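Local atomic coordinates of vacuolar-sorting protein BRO1 (Saccharomyces cerevisiae, PDB entry 1ZB1), a protein that acts as an endosomal adapter that helps sort multivesicular-body cargo and recruits the DOA4 deubiquitinase, so that cargo is deubiquitinated before sequestration. Residues A[21-26]-A[54-59]; A[73-78]-A[123-128]; A[156-161]-A[350-355]. All blocks are in the same frame, centred on the assembly; numbering follows the deposited sequence.

Contact 1: A[21-26]-A[54-59]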
loop_
_atom_site.group_PDB
_atom_site.type_symbol
_atom_site.label_atom_id
_atom_site.label_comp_id
_atom_site.label_asym_id
_atom_site.label_seq_id
_atom_site.Cartn_x
_atom_site.Cartn_y
_atom_site.Cartn_z
ATOM N N LEU A 21 -22.612 15.620 2.146
ATOM C CA LEU A 21 -23.891 14.917 2.137
ATOM C C LEU A 21 -24.664 15.310 3.395
ATOM O O LEU A 21 -24.103 15.328 4.490
ATOM C CB LEU A 21 -23.646 13.408 2.136
ATOM C CG LEU A 21 -24.821 12.440 1.991
ATOM C CD1 LEU A 21 -25.251 12.369 0.527
ATOM C CD2 LEU A 21 -24.389 11.053 2.463
ATOM N N ASP A 22 -25.945 15.625 3.251
ATOM C CA ASP A 22 -26.742 16.004 4.417
ATOM C C ASP A 22 -27.534 14.810 4.936
ATOM O O ASP A 22 -28.640 14.540 4.468
ATOM C CB ASP A 22 -27.695 17.153 4.063
ATOM C CG ASP A 22 -28.453 17.677 5.276
ATOM O OD1 ASP A 22 -29.071 18.756 5.176
ATOM O OD2 ASP A 22 -28.434 17.009 6.330
ATOM N N TRP A 23 -26.963 14.093 5.905
ATOM C CA TRP A 23 -27.634 12.932 6.477
ATOM C C TRP A 23 -28.934 13.320 7.190
ATOM O O TRP A 23 -29.892 12.557 7.176
ATOM C CB TRP A 23 -26.717 12.190 7.462
ATOM C CG TRP A 23 -25.941 11.045 6.853
ATOM C CD1 TRP A 23 -24.607 11.018 6.562
ATOM C CD2 TRP A 23 -26.457 9.759 6.484
ATOM N NE1 TRP A 23 -24.256 9.790 6.039
ATOM C CE2 TRP A 23 -25.372 9.000 5.980
ATOM C CE3 TRP A 23 -27.728 9.172 6.533
ATOM C CZ2 TRP A 23 -25.522 7.682 5.527
ATOM C CZ3 TRP A 23 -27.876 7.857 6.082
ATOM C CH2 TRP A 23 -26.776 7.131 5.587
ATOM N N LYS A 24 -28.960 14.495 7.819
ATOM C CA LYS A 24 -30.161 14.946 8.520
ATOM C C LYS A 24 -31.321 15.111 7.539
ATOM O O LYS A 24 -32.384 14.516 7.711
ATOM C CB LYS A 24 -29.893 16.267 9.249
ATOM C CG LYS A 24 -28.805 16.169 10.308
ATOM C CD LYS A 24 -28.465 17.524 10.923
ATOM C CE LYS A 24 -29.583 18.031 11.815
ATOM N NZ LYS A 24 -29.241 19.337 12.456
ATOM N N LYS A 25 -31.112 15.913 6.505
ATOM C CA LYS A 25 -32.148 16.138 5.502
ATOM C C LYS A 25 -32.499 14.848 4.761
ATOM O O LYS A 25 -33.670 14.562 4.517
ATOM C CB LYS A 25 -31.686 17.196 4.497
ATOM C CG LYS A 25 -32.658 17.434 3.350
ATOM C CD LYS A 25 -32.116 18.475 2.380
ATOM C CE LYS A 25 -33.020 18.630 1.166
ATOM N NZ LYS A 25 -32.466 19.585 0.164
ATOM N N GLY A 26 -31.477 14.072 4.414
ATOM C CA GLY A 26 -31.697 12.831 3.687
ATOM C C GLY A 26 -32.468 11.778 4.455
ATOM O O GLY A 26 -33.312 11.080 3.895
ATOM N N HIS A 54 -22.053 14.897 11.194
ATOM C CA HIS A 54 -20.785 15.528 11.548
ATOM C C HIS A 54 -19.613 14.553 11.334
ATOM O O HIS A 54 -18.550 14.933 10.838
ATOM C CB HIS A 54 -20.822 15.968 13.012
ATOM C CG HIS A 54 -19.782 16.986 13.361
ATOM N ND1 HIS A 54 -19.257 17.111 14.630
ATOM C CD2 HIS A 54 -19.185 17.943 12.611
ATOM C CE1 HIS A 54 -18.381 18.100 14.646
ATOM N NE2 HIS A 54 -18.318 18.621 13.434
ATOM N N LEU A 55 -19.821 13.293 11.710
ATOM C CA LEU A 55 -18.790 12.269 11.565
ATOM C C LEU A 55 -18.338 12.144 10.109
ATOM O O LEU A 55 -17.140 12.099 9.837
ATOM C CB LEU A 55 -19.312 10.920 12.068
ATOM C CG LEU A 55 -18.415 9.701 11.843
ATOM C CD1 LEU A 55 -17.094 9.878 12.595
ATOM C CD2 LEU A 55 -19.142 8.430 12.314
ATOM N N ARG A 56 -19.288 12.101 9.176
ATOM C CA ARG A 56 -18.931 11.983 7.760
ATOM C C ARG A 56 -18.147 13.205 7.301
ATOM O O ARG A 56 -17.201 13.092 6.518
ATOM C CB ARG A 56 -20.176 11.820 6.875
ATOM C CG ARG A 56 -19.839 11.642 5.368
ATOM C CD ARG A 56 -21.101 11.475 4.504
ATOM N NE ARG A 56 -20.817 10.901 3.187
ATOM C CZ ARG A 56 -20.327 11.571 2.146
ATOM N NH1 ARG A 56 -20.056 12.868 2.239
ATOM N NH2 ARG A 56 -20.104 10.937 1.002
ATOM N N ASN A 57 -18.531 14.385 7.774
ATOM C CA ASN A 57 -17.791 15.568 7.373
ATOM C C ASN A 57 -16.366 15.476 7.915
ATOM O O ASN A 57 -15.408 15.827 7.219
ATOM C CB ASN A 57 -18.493 16.844 7.856
ATOM C CG ASN A 57 -19.732 17.163 7.038
ATOM O OD1 ASN A 57 -19.718 17.043 5.814
ATOM N ND2 ASN A 57 -20.800 17.582 7.703
ATOM N N ASN A 58 -16.211 14.971 9.139
ATOM C CA ASN A 58 -14.866 14.851 9.719
ATOM C C ASN A 58 -14.005 13.750 9.093
ATOM O O ASN A 58 -12.784 13.758 9.229
ATOM C CB ASN A 58 -14.942 14.653 11.238
ATOM C CG ASN A 58 -15.393 15.913 11.962
ATOM O OD1 ASN A 58 -15.223 17.024 11.450
ATOM N ND2 ASN A 58 -15.950 15.752 13.160
ATOM N N ALA A 59 -14.634 12.804 8.400
ATOM C CA ALA A 59 -13.879 11.734 7.749
ATOM C C ALA A 59 -13.368 12.255 6.408
ATOM O O ALA A 59 -12.602 11.585 5.707
ATOM C CB ALA A 59 -14.775 10.525 7.522
HETATM O O HOH W 1 -20.631 14.838 4.189
#
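Arg56, on helix 46-58, crosses the side chains of Leu21 and Trp23 at about a right angle to each, at the point where the chain enters helix 23-34. Its CG stands anti to the backbone N (chi1 -178°), and the chain stays extended as far as NE, which sends the guanidinium out toward Leu21. Beyond CB and CG, the first atom to meet the other segment is CD, which lies at the edge of the Trp23 indole, 3.9 Å from NE1. The next atom, Arg56 NE, packs 3.6 Å from Leu21 CD2, the same methyl that rests over one face of the Trp23 ring. At the end of the chain Leu21 CB covers one face of the guanidinium, offset toward its rim and 3.6 Å from Arg56 NH1.

The edge of the group is polar. A water in the guanidinium plane accepts from Arg56 NH1 at 2.8 Å and from the backbone at Leu21 N, 3.0 Å away, and donates to Asn57 OD1 at 2.9 Å. Outside the segments, NE forms a salt bridge with Glu121, NH1 also bonds Glu19 O, and NH2 bonds Thr18 OG1. Trp23 NE1 is hydrogen-bonded to Tyr75 OH rather than to the arginine.

The helix start beside this site is fixed separately. Asp22 is its N-cap, and Lys25 N reaches Asp22 OD2 almost straight (171°) from above the carboxylate plane. Trp23 N in turn bonds Asp53 OD1 of helix 46-58.

No direct hydrogen bond links the two segments; in this part of the Bro1 domain a buried arginine and a water join the start of helix 23-34 to helix 46-58. With carbon on the guanidinium face and polar partners round its nitrogens, the positive charge is probably balanced by Glu121 and its rotation fixed by the surrounding bonds.

Contact 2: A[73-78]-A[123-128]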
loop_
_atom_site.group_PDB
_atom_site.type_symbol
_atom_site.label_atom_id
_atom_site.label_comp_id
_atom_site.label_asym_id
_atom_site.label_seq_id
_atom_site.Cartn_x
_atom_site.Cartn_y
_atom_site.Cartn_z
ATOM N N LEU A 73 -12.694 4.976 10.013
ATOM C CA LEU A 73 -12.946 3.623 10.518
ATOM C C LEU A 73 -14.294 3.599 11.244
ATOM O O LEU A 73 -15.054 2.638 11.122
ATOM C CB LEU A 73 -11.848 3.175 11.492
ATOM C CG LEU A 73 -10.575 2.423 11.080
ATOM C CD1 LEU A 73 -10.726 1.793 9.717
ATOM C CD2 LEU A 73 -9.385 3.365 11.129
ATOM N N LYS A 74 -14.586 4.653 12.005
ATOM C CA LYS A 74 -15.858 4.733 12.721
ATOM C C LYS A 74 -17.026 4.891 11.747
ATOM O O LYS A 74 -18.097 4.287 11.927
ATOM C CB LYS A 74 -15.839 5.900 13.719
ATOM C CG LYS A 74 -14.900 5.654 14.897
ATOM C CD LYS A 74 -14.951 6.769 15.939
ATOM C CE LYS A 74 -14.130 6.375 17.174
ATOM N NZ LYS A 74 -14.044 7.450 18.201
ATOM N N TYR A 75 -16.828 5.696 10.711
ATOM C CA TYR A 75 -17.888 5.888 9.725
ATOM C C TYR A 75 -18.116 4.586 8.945
ATOM O O TYR A 75 -19.256 4.246 8.640
ATOM C CB TYR A 75 -17.546 7.038 8.765
ATOM C CG TYR A 75 -18.672 7.372 7.799
ATOM C CD1 TYR A 75 -19.947 7.683 8.271
ATOM C CD2 TYR A 75 -18.471 7.334 6.414
ATOM C CE1 TYR A 75 -21.003 7.937 7.391
ATOM C CE2 TYR A 75 -19.524 7.596 5.523
ATOM C CZ TYR A 75 -20.783 7.890 6.022
ATOM O OH TYR A 75 -21.839 8.104 5.167
ATOM N N TYR A 76 -17.046 3.860 8.618
ATOM C CA TYR A 76 -17.209 2.593 7.893
ATOM C C TYR A 76 -18.016 1.636 8.775
ATOM O O TYR A 76 -18.915 0.934 8.289
ATOM C CB TYR A 76 -15.853 1.949 7.559
ATOM C CG TYR A 76 -15.954 0.795 6.561
ATOM C CD1 TYR A 76 -15.784 1.012 5.193
ATOM C CD2 TYR A 76 -16.260 -0.501 6.985
ATOM C CE1 TYR A 76 -15.913 -0.030 4.265
ATOM C CE2 TYR A 76 -16.398 -1.556 6.068
ATOM C CZ TYR A 76 -16.222 -1.314 4.711
ATOM O OH TYR A 76 -16.344 -2.348 3.800
ATOM N N SER A 77 -17.708 1.615 10.071
ATOM C CA SER A 77 -18.431 0.742 10.996
ATOM C C SER A 77 -19.923 1.036 10.926
ATOM O O SER A 77 -20.738 0.117 10.893
ATOM C CB SER A 77 -17.942 0.920 12.440
ATOM O OG SER A 77 -16.615 0.438 12.589
ATOM N N PHE A 78 -20.277 2.317 10.902
ATOM C CA PHE A 78 -21.680 2.718 10.821
ATOM C C PHE A 78 -22.308 2.105 9.576
ATOM O O PHE A 78 -23.411 1.561 9.618
ATOM C CB PHE A 78 -21.809 4.241 10.726
ATOM C CG PHE A 78 -23.195 4.698 10.355
ATOM C CD1 PHE A 78 -24.194 4.790 11.319
ATOM C CD2 PHE A 78 -23.522 4.958 9.025
ATOM C CE1 PHE A 78 -25.503 5.134 10.967
ATOM C CE2 PHE A 78 -24.827 5.302 8.668
ATOM C CZ PHE A 78 -25.818 5.388 9.641
ATOM N N SER A 123 -17.028 1.203 -0.284
ATOM C CA SER A 123 -15.805 1.019 -1.055
ATOM C C SER A 123 -14.967 2.292 -1.140
ATOM O O SER A 123 -13.739 2.243 -0.991
ATOM C CB SER A 123 -16.135 0.503 -2.471
ATOM O OG SER A 123 -16.944 1.416 -3.190
ATOM N N CYS A 124 -15.616 3.430 -1.371
ATOM C CA CYS A 124 -14.884 4.691 -1.475
ATOM C C CYS A 124 -14.242 5.074 -0.135
ATOM O O CYS A 124 -13.098 5.532 -0.087
ATOM C CB CYS A 124 -15.808 5.802 -1.970
ATOM S SG CYS A 124 -16.237 5.659 -3.737
ATOM N N THR A 125 -14.983 4.883 0.948
ATOM C CA THR A 125 -14.466 5.182 2.275
ATOM C C THR A 125 -13.256 4.278 2.594
ATOM O O THR A 125 -12.240 4.745 3.111
ATOM C CB THR A 125 -15.564 4.971 3.347
ATOM O OG1 THR A 125 -16.584 5.966 3.190
ATOM C CG2 THR A 125 -14.969 5.068 4.747
ATOM N N LEU A 126 -13.364 2.987 2.283
ATOM C CA LEU A 126 -12.263 2.055 2.559
ATOM C C LEU A 126 -11.038 2.364 1.696
ATOM O O LEU A 126 -9.893 2.150 2.111
ATOM C CB LEU A 126 -12.726 0.604 2.356
ATOM C CG LEU A 126 -11.666 -0.498 2.518
ATOM C CD1 LEU A 126 -10.914 -0.340 3.841
ATOM C CD2 LEU A 126 -12.361 -1.852 2.458
ATOM N N PHE A 127 -11.271 2.869 0.492
ATOM C CA PHE A 127 -10.161 3.241 -0.379
ATOM C C PHE A 127 -9.363 4.349 0.332
ATOM O O PHE A 127 -8.126 4.329 0.372
ATOM C CB PHE A 127 -10.699 3.756 -1.722
ATOM C CG PHE A 127 -9.625 4.138 -2.707
ATOM C CD1 PHE A 127 -9.027 5.392 -2.658
ATOM C CD2 PHE A 127 -9.205 3.229 -3.683
ATOM C CE1 PHE A 127 -8.023 5.749 -3.561
ATOM C CE2 PHE A 127 -8.199 3.566 -4.597
ATOM C CZ PHE A 127 -7.603 4.828 -4.541
ATOM N N ASN A 128 -10.075 5.318 0.895
ATOM C CA ASN A 128 -9.407 6.411 1.600
ATOM C C ASN A 128 -8.731 5.928 2.887
ATOM O O ASN A 128 -7.668 6.421 3.257
ATOM C CB ASN A 128 -10.404 7.552 1.876
ATOM C CG ASN A 128 -10.643 8.421 0.639
ATOM O OD1 ASN A 128 -9.930 8.293 -0.358
ATOM N ND2 ASN A 128 -11.633 9.308 0.700
#
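An antiparallel helix pair of the Bro1 domain, a mostly helical domain whose family belongs to the TPR clan, brings Tyr75 and Tyr76 of helix 65-86 against Thr125 and Leu126 of helix 118-139. The axes of the two short segments run at 158° to one another and approach to 9.9 Å. Between the two helices the chain passes through the two-stranded antiparallel sheet 97-100/112-115, so the pairing closes the excursion.

All four contacting residues are buried, and no hydrogen bond crosses between the segments. Thr125 works as a fork, dividing the two tyrosines between its branches. Its CG2, anti to the backbone N, comes to the edge of the Tyr76 ring, 4.2 Å from Tyr76 CD1. The other branch, OG1, lies near the plane of the neighbouring ring, 4.0 Å from Tyr75 CD2. That hydroxyl is hydrogen-bonded within its own helix to Glu121 O, so its approach to the Tyr75 edge is a packing contact. Both tyrosines carry CG anti to the backbone N (chi1 -175° for Tyr75), a torsion that swings each ring toward the partner helix, while successive helix positions, about 100° apart, splay the rings to the two branches of Thr125. Tyr75 OH bonds the Glu121 carboxylate, and the Tyr76 ring meets Trp349 edge-to-face.

Helix 349-371 also covers the side of helix 65-86 that carries Ser77, where Leu353 touches it. This serine is tied back to its own helix: Ser77 OG donates to Leu73 O at 3.1 Å. The same oxygen accepts the backbone bond from Ser77 N, and the two donors arrive from opposite faces of the carbonyl plane.

The closest contact between the segments is apolar and comes from the residue after Thr125: Leu126 CB reaches Tyr76 CE1 obliquely, at 3.8 Å.

Contact 3: A[156-161]-A[350-355]; sequences FSCFEY and EKILEP
Ile352 and Glu350 of helix 349-371 meet helix 146-165 at two separate places, one where a methyl packs on Ser157 and Cys158, one where a carboxylate meets a ring edge. In the first, the terminal methyl of Ile352 lies against Ser157, with Ile352 CD1 3.9 Å from Ser157 OG. Ser157 CB is just as near this methyl, and Cys158 SG touches it more loosely at 4.4 Å. CG1 of Ile352 is anti to its carbonyl carbon (chi1 -74°), which carries CD1 across to the other helix.

In the second place, Glu350 OE1 lies at the edge of the Tyr161 ring, near its plane and 3.5 Å from Tyr161 CE1, and so faces the C-H there. Separately, the 83° between ring and carboxylate planes shows that the two groups do not stack. The glutamate chain bends at chi2, bringing its end closer to the tyrosine than its CB direction would suggest. A water in the plane of the ring is 2.6 Å from Tyr161 OH. It also donates weakly to Glu350 OE1, at 3.4 Å.

Farther out, Ser157 OG is hydrogen-bonded to Pro347 O in the loop that leads into helix 349-371, which probably helps to hold the serine hydroxyl beside the methyl. Cys158 is backed by Ala130 and Phe133 of helix 118-139, and the Tyr161 ring meets Trp349. Within the Bro1 domain helix 349-371 crosses helix 146-165 steeply, the segments' N-to-C directions 109° apart and their axes 10.6 Å at closest approach, consistent with a contact confined to a few side chains.

No direct hydrogen bond joins the two segments. The methyl's place is buried, whereas the exposed Glu350 meets the ring edge and shares a water, weakly bonded to OE1; the carboxylate is probably charged, and its attraction to the ring hydrogens would be modest.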
loop_
_atom_site.group_PDB
_atom_site.type_symbol
_atom_site.label_atom_id
_atom_site.label_comp_id
_atom_site.label_asym_id
_atom_site.label_seq_id
_atom_site.Cartn_x
_atom_site.Cartn_y
_atom_site.Cartn_z
ATOM N N PHE A 156 -1.896 -2.435 2.816
ATOM C CA PHE A 156 -1.866 -3.617 1.956
ATOM C C PHE A 156 -3.143 -4.432 2.163
ATOM O O PHE A 156 -3.828 -4.792 1.204
ATOM C CB PHE A 156 -0.601 -4.436 2.291
ATOM C CG PHE A 156 -0.571 -5.835 1.713
ATOM C CD1 PHE A 156 -1.046 -6.107 0.433
ATOM C CD2 PHE A 156 0.001 -6.877 2.448
ATOM C CE1 PHE A 156 -0.955 -7.394 -0.108
ATOM C CE2 PHE A 156 0.102 -8.170 1.918
ATOM C CZ PHE A 156 -0.379 -8.426 0.637
ATOM N N SER A 157 -3.471 -4.700 3.420
ATOM C CA SER A 157 -4.665 -5.461 3.753
ATOM C C SER A 157 -5.959 -4.806 3.235
ATOM O O SER A 157 -6.837 -5.492 2.711
ATOM C CB SER A 157 -4.736 -5.652 5.273
ATOM O OG SER A 157 -5.891 -6.375 5.642
ATOM N N CYS A 158 -6.082 -3.488 3.387
ATOM C CA CYS A 158 -7.274 -2.778 2.921
ATOM C C CYS A 158 -7.454 -2.823 1.395
ATOM O O CYS A 158 -8.559 -3.077 0.908
ATOM C CB CYS A 158 -7.240 -1.318 3.390
ATOM S SG CYS A 158 -7.335 -1.112 5.193
ATOM N N PHE A 159 -6.386 -2.563 0.645
ATOM C CA PHE A 159 -6.469 -2.598 -0.821
ATOM C C PHE A 159 -6.767 -4.001 -1.344
ATOM O O PHE A 159 -7.454 -4.169 -2.357
ATOM C CB PHE A 159 -5.173 -2.089 -1.450
ATOM C CG PHE A 159 -5.030 -0.591 -1.414
ATOM C CD1 PHE A 159 -6.034 0.227 -1.944
ATOM C CD2 PHE A 159 -3.884 0.004 -0.889
ATOM C CE1 PHE A 159 -5.899 1.614 -1.958
ATOM C CE2 PHE A 159 -3.737 1.396 -0.899
ATOM C CZ PHE A 159 -4.751 2.203 -1.437
ATOM N N GLU A 160 -6.239 -5.001 -0.650
ATOM C CA GLU A 160 -6.451 -6.394 -1.017
ATOM C C GLU A 160 -7.933 -6.750 -0.872
ATOM O O GLU A 160 -8.521 -7.365 -1.762
ATOM C CB GLU A 160 -5.596 -7.298 -0.120
ATOM C CG GLU A 160 -5.820 -8.785 -0.323
ATOM C CD GLU A 160 -4.860 -9.626 0.500
ATOM O OE1 GLU A 160 -4.914 -9.549 1.748
ATOM O OE2 GLU A 160 -4.050 -10.357 -0.106
ATOM N N TYR A 161 -8.528 -6.357 0.250
ATOM C CA TYR A 161 -9.946 -6.624 0.509
ATOM C C TYR A 161 -10.809 -5.943 -0.547
ATOM O O TYR A 161 -11.803 -6.505 -1.017
ATOM C CB TYR A 161 -10.341 -6.110 1.896
ATOM C CG TYR A 161 -11.794 -6.356 2.253
ATOM C CD1 TYR A 161 -12.182 -7.527 2.905
ATOM C CD2 TYR A 161 -12.780 -5.419 1.932
ATOM C CE1 TYR A 161 -13.516 -7.758 3.234
ATOM C CE2 TYR A 161 -14.118 -5.642 2.251
ATOM C CZ TYR A 161 -14.477 -6.815 2.906
ATOM O OH TYR A 161 -15.792 -7.036 3.251
ATOM N N GLU A 350 -11.102 -7.462 8.161
ATOM C CA GLU A 350 -12.064 -7.763 9.217
ATOM C C GLU A 350 -11.484 -7.509 10.610
ATOM O O GLU A 350 -12.160 -6.956 11.479
ATOM C CB GLU A 350 -12.533 -9.220 9.119
ATOM C CG GLU A 350 -13.419 -9.544 7.911
ATOM C CD GLU A 350 -12.638 -9.781 6.621
ATOM O OE1 GLU A 350 -13.253 -10.253 5.639
ATOM O OE2 GLU A 350 -11.420 -9.501 6.579
ATOM N N LYS A 351 -10.233 -7.913 10.815
ATOM C CA LYS A 351 -9.566 -7.724 12.100
ATOM C C LYS A 351 -9.175 -6.267 12.349
ATOM O O LYS A 351 -9.118 -5.821 13.493
ATOM C CB LYS A 351 -8.327 -8.621 12.192
ATOM C CG LYS A 351 -8.658 -10.107 12.227
ATOM C CD LYS A 351 -7.408 -10.960 12.397
ATOM C CE LYS A 351 -7.750 -12.448 12.430
ATOM N NZ LYS A 351 -6.549 -13.295 12.689
ATOM N N ILE A 352 -8.893 -5.528 11.280
ATOM C CA ILE A 352 -8.532 -4.121 11.416
ATOM C C ILE A 352 -9.775 -3.323 11.823
ATOM O O ILE A 352 -9.710 -2.425 12.663
ATOM C CB ILE A 352 -7.984 -3.554 10.079
ATOM C CG1 ILE A 352 -6.570 -4.088 9.821
ATOM C CG2 ILE A 352 -7.993 -2.029 10.110
ATOM C CD1 ILE A 352 -6.015 -3.733 8.443
ATOM N N LEU A 353 -10.912 -3.675 11.233
ATOM C CA LEU A 353 -12.170 -2.981 11.502
ATOM C C LEU A 353 -12.822 -3.337 12.836
ATOM O O LEU A 353 -13.395 -2.483 13.518
ATOM C CB LEU A 353 -13.153 -3.274 10.365
ATOM C CG LEU A 353 -14.586 -2.740 10.464
ATOM C CD1 LEU A 353 -14.571 -1.218 10.446
ATOM C CD2 LEU A 353 -15.405 -3.275 9.298
ATOM N N GLU A 354 -12.719 -4.609 13.198
ATOM C CA GLU A 354 -13.326 -5.145 14.410
ATOM C C GLU A 354 -13.331 -4.282 15.682
ATOM O O GLU A 354 -14.374 -4.114 16.300
ATOM C CB GLU A 354 -12.705 -6.514 14.700
ATOM C CG GLU A 354 -13.408 -7.330 15.755
ATOM C CD GLU A 354 -13.045 -8.796 15.653
ATOM O OE1 GLU A 354 -13.478 -9.443 14.671
ATOM O OE2 GLU A 354 -12.318 -9.301 16.537
ATOM N N PRO A 355 -12.181 -3.723 16.085
ATOM C CA PRO A 355 -12.154 -2.899 17.301
ATOM C C PRO A 355 -13.117 -1.699 17.320
ATOM O O PRO A 355 -13.443 -1.181 18.391
ATOM C CB PRO A 355 -10.693 -2.457 17.386
ATOM C CG PRO A 355 -9.956 -3.589 16.725
ATOM C CD PRO A 355 -10.824 -3.884 15.530
HETATM O O HOH W 2 -16.293 -9.105 4.786
#

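Contacts 1 and 2 are fully buried, whereas contact 3, although nearest the centre of the chain, includes the exposed Glu350; distance from the centre therefore does not track burial here. Contacts 1 and 2 pack together where Arg56 CD lies 3.5 Å from Tyr75 OH, and Glu121 serves both residues. Contacts 2 and 3 meet by packing, as where Leu126 CD2 lies 3.6 Å from Tyr161 CD2. Helices 46-58 and 65-86 are successive, as are 118-139 and 146-165. The chemistry differs: contact 2 is aromatic-aliphatic packing, while contacts 1 and 3 each have a bridging water, well bonded beside a buried charge in 1, weakly bonded at one end beside an exposed carboxylate in 3.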